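Local coordinates for alpha-L-rhamnosidase (Streptomyces avermitilis, PDB 3W5M), which hydrolyses terminal non-reducing alpha-L-rhamnose residues from alpha-L-rhamnosides such as plant flavonoid glycosides and gum arabic, at residues M893-D898 / P909-F914. Residues are numbered along the deposited sequence; the frame is centred on the assembly and turned at random.
Sequences MWERWD and PEMNSF
Glu895 and Ser913 join two arms of the long loop between helices 883-887 and 923-929, in the (alpha/alpha)6-barrel catalytic domain of this family 78 glycosidase. The arms run roughly antiparallel. Glu895 N donates to Ser913 O at 2.9 Å, and Ser913 N returns a 2.8 Å bond to Glu895 OE1, so Glu895 is held through both its backbone N and its carboxylate. CG of Glu895 lies anti to the backbone N (chi1 -170°), and the extended chain beyond it carries the carboxylate across to Ser913. Glu895 is probably the catalytic proton acceptor; OE1 also forms a salt bridge with Arg634, a rhamnose-binding residue, while OE2 hydrogen-bonds a Tris molecule, probably from the crystallisation liquor. Ser913 OG in turn hydrogen-bonds ND1 of His916, which also binds rhamnose. Met911 crosses Glu895 at about a right angle, its CG 3.5 Å from OE2, and its bend at chi3 (70°) brings CE beside NH2 of Arg896. The guanidinium of Arg896 grips Met911 O side-on, NE and NH2 both donating to this one oxygen, which lies almost in the guanidinium plane. An alanine in place of Arg896 removes both donors, and would probably leave Met911 O without these partners and the methionine end freer to shift beside the Glu895 carboxylate. OD1 of Asn912, bonded to Ser899 OG, sits 3.4 Å from CD of Arg896. At the other end of the contact, Phe914 meets Trp894 edge-to-face, with planes at 83°; CD2 of Phe914 lies over one face of the indole, offset toward its rim, 3.6 Å from NE1 of Trp894.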
loop_
_atom_site.group_PDB
_atom_site.type_symbol
_atom_site.label_atom_id
_atom_site.label_comp_id
_atom_site.label_asym_id
_atom_site.label_seq_id
_atom_site.Cartn_x
_atom_site.Cartn_y
_atom_site.Cartn_z
ATOM N N MET A 893 5.036 13.912 -3.171
ATOM C CA MET A 893 4.207 14.937 -2.543
ATOM C C MET A 893 4.311 14.781 -1.049
ATOM O O MET A 893 4.275 13.654 -0.520
ATOM C CB MET A 893 2.732 14.854 -2.974
ATOM C CG MET A 893 2.546 14.710 -4.476
ATOM S SD MET A 893 3.393 15.918 -5.488
ATOM C CE MET A 893 2.351 17.307 -5.014
ATOM N N TRP A 894 4.432 15.905 -0.347
ATOM C CA TRP A 894 4.516 15.856 1.123
ATOM C C TRP A 894 3.166 15.871 1.819
ATOM O O TRP A 894 2.179 16.402 1.269
ATOM C CB TRP A 894 5.333 17.049 1.648
ATOM C CG TRP A 894 6.699 17.186 1.104
ATOM C CD1 TRP A 894 7.463 16.231 0.481
ATOM C CD2 TRP A 894 7.513 18.361 1.198
ATOM N NE1 TRP A 894 8.703 16.764 0.160
ATOM C CE2 TRP A 894 8.756 18.063 0.601
ATOM C CE3 TRP A 894 7.303 19.642 1.731
ATOM C CZ2 TRP A 894 9.792 19.019 0.498
ATOM C CZ3 TRP A 894 8.339 20.590 1.646
ATOM C CH2 TRP A 894 9.564 20.263 1.043
ATOM N N GLU A 895 3.125 15.340 3.040
ATOM C CA GLU A 895 1.932 15.380 3.856
ATOM C C GLU A 895 1.458 16.820 4.133
ATOM O O GLU A 895 0.248 17.044 4.217
ATOM C CB GLU A 895 2.153 14.684 5.191
ATOM C CG GLU A 895 0.894 14.455 6.025
ATOM C CD GLU A 895 1.145 13.576 7.247
ATOM O OE1 GLU A 895 2.333 13.436 7.646
ATOM O OE2 GLU A 895 0.159 13.033 7.821
ATOM N N ARG A 896 2.406 17.752 4.311
ATOM C CA ARG A 896 2.083 19.147 4.720
ATOM C C ARG A 896 2.605 20.119 3.688
ATOM O O ARG A 896 3.636 19.877 3.071
ATOM C CB ARG A 896 2.754 19.483 6.061
ATOM C CG ARG A 896 2.239 18.718 7.265
ATOM C CD ARG A 896 3.189 18.924 8.446
ATOM N NE ARG A 896 2.824 18.187 9.648
ATOM C CZ ARG A 896 2.002 18.640 10.593
ATOM N NH1 ARG A 896 1.434 19.834 10.478
ATOM N NH2 ARG A 896 1.726 17.891 11.647
ATOM N N TRP A 897 1.947 21.263 3.528
ATOM C CA TRP A 897 2.505 22.288 2.666
ATOM C C TRP A 897 3.918 22.707 3.142
ATOM O O TRP A 897 4.785 23.047 2.331
ATOM C CB TRP A 897 1.542 23.492 2.601
ATOM C CG TRP A 897 0.212 23.153 1.937
ATOM C CD1 TRP A 897 -1.017 23.078 2.539
ATOM C CD2 TRP A 897 0.002 22.835 0.551
ATOM N NE1 TRP A 897 -1.984 22.752 1.594
ATOM C CE2 TRP A 897 -1.386 22.621 0.372
ATOM C CE3 TRP A 897 0.849 22.747 -0.563
ATOM C CZ2 TRP A 897 -1.937 22.272 -0.873
ATOM C CZ3 TRP A 897 0.305 22.419 -1.805
ATOM C CH2 TRP A 897 -1.084 22.188 -1.943
ATOM N N ASP A 898 4.142 22.610 4.450
ATOM C CA ASP A 898 5.423 23.002 5.067
ATOM C C ASP A 898 6.155 21.852 5.742
ATOM O O ASP A 898 6.718 22.041 6.809
ATOM C CB ASP A 898 5.175 24.080 6.129
ATOM C CG ASP A 898 4.158 23.657 7.158
ATOM O OD1 ASP A 898 3.457 22.647 6.934
ATOM O OD2 ASP A 898 4.047 24.324 8.210
ATOM N N PRO A 909 7.818 15.910 14.033
ATOM C CA PRO A 909 7.931 14.458 13.790
ATOM C C PRO A 909 6.768 13.655 14.369
ATOM O O PRO A 909 6.664 12.454 14.120
ATOM C CB PRO A 909 9.242 14.081 14.502
ATOM C CG PRO A 909 9.430 15.140 15.554
ATOM C CD PRO A 909 8.916 16.405 14.894
ATOM N N GLU A 910 5.901 14.298 15.142
ATOM C CA GLU A 910 4.721 13.619 15.639
ATOM C C GLU A 910 3.814 13.237 14.477
ATOM O O GLU A 910 3.088 12.253 14.561
ATOM C CB GLU A 910 3.959 14.476 16.644
ATOM C CG GLU A 910 4.486 14.338 18.065
ATOM C CD GLU A 910 4.069 15.493 18.959
ATOM O OE1 GLU A 910 3.362 16.406 18.466
ATOM O OE2 GLU A 910 4.458 15.491 20.154
ATOM N N MET A 911 3.853 14.025 13.410
ATOM C CA MET A 911 3.141 13.674 12.169
ATOM C C MET A 911 3.688 14.494 10.997
ATOM O O MET A 911 3.277 15.639 10.780
ATOM C CB MET A 911 1.618 13.847 12.328
ATOM C CG MET A 911 0.795 13.122 11.263
ATOM S SD MET A 911 -0.912 13.752 11.217
ATOM C CE MET A 911 -0.621 15.378 10.534
ATOM N N ASN A 912 4.643 13.916 10.260
ATOM C CA ASN A 912 5.273 14.616 9.150
ATOM C C ASN A 912 5.887 13.737 8.071
ATOM O O ASN A 912 7.118 13.556 8.011
ATOM C CB ASN A 912 6.340 15.610 9.646
ATOM C CG ASN A 912 6.760 16.574 8.563
ATOM O OD1 ASN A 912 5.936 16.981 7.746
ATOM N ND2 ASN A 912 8.046 16.936 8.529
ATOM N N SER A 913 5.054 13.273 7.157
ATOM C CA SER A 913 5.510 12.405 6.056
ATOM C C SER A 913 5.934 13.193 4.797
ATOM O O SER A 913 5.374 14.261 4.486
ATOM C CB SER A 913 4.404 11.377 5.753
ATOM O OG SER A 913 4.307 11.105 4.358
ATOM N N PHE A 914 6.936 12.682 4.082
ATOM C CA PHE A 914 7.335 13.276 2.814
ATOM C C PHE A 914 6.807 12.527 1.591
ATOM O O PHE A 914 7.311 12.712 0.480
ATOM C CB PHE A 914 8.850 13.456 2.753
ATOM C CG PHE A 914 9.361 14.395 3.800
ATOM C CD1 PHE A 914 9.643 13.936 5.081
ATOM C CD2 PHE A 914 9.461 15.758 3.534
ATOM C CE1 PHE A 914 10.083 14.818 6.065
ATOM C CE2 PHE A 914 9.897 16.649 4.509
ATOM C CZ PHE A 914 10.198 16.177 5.776
#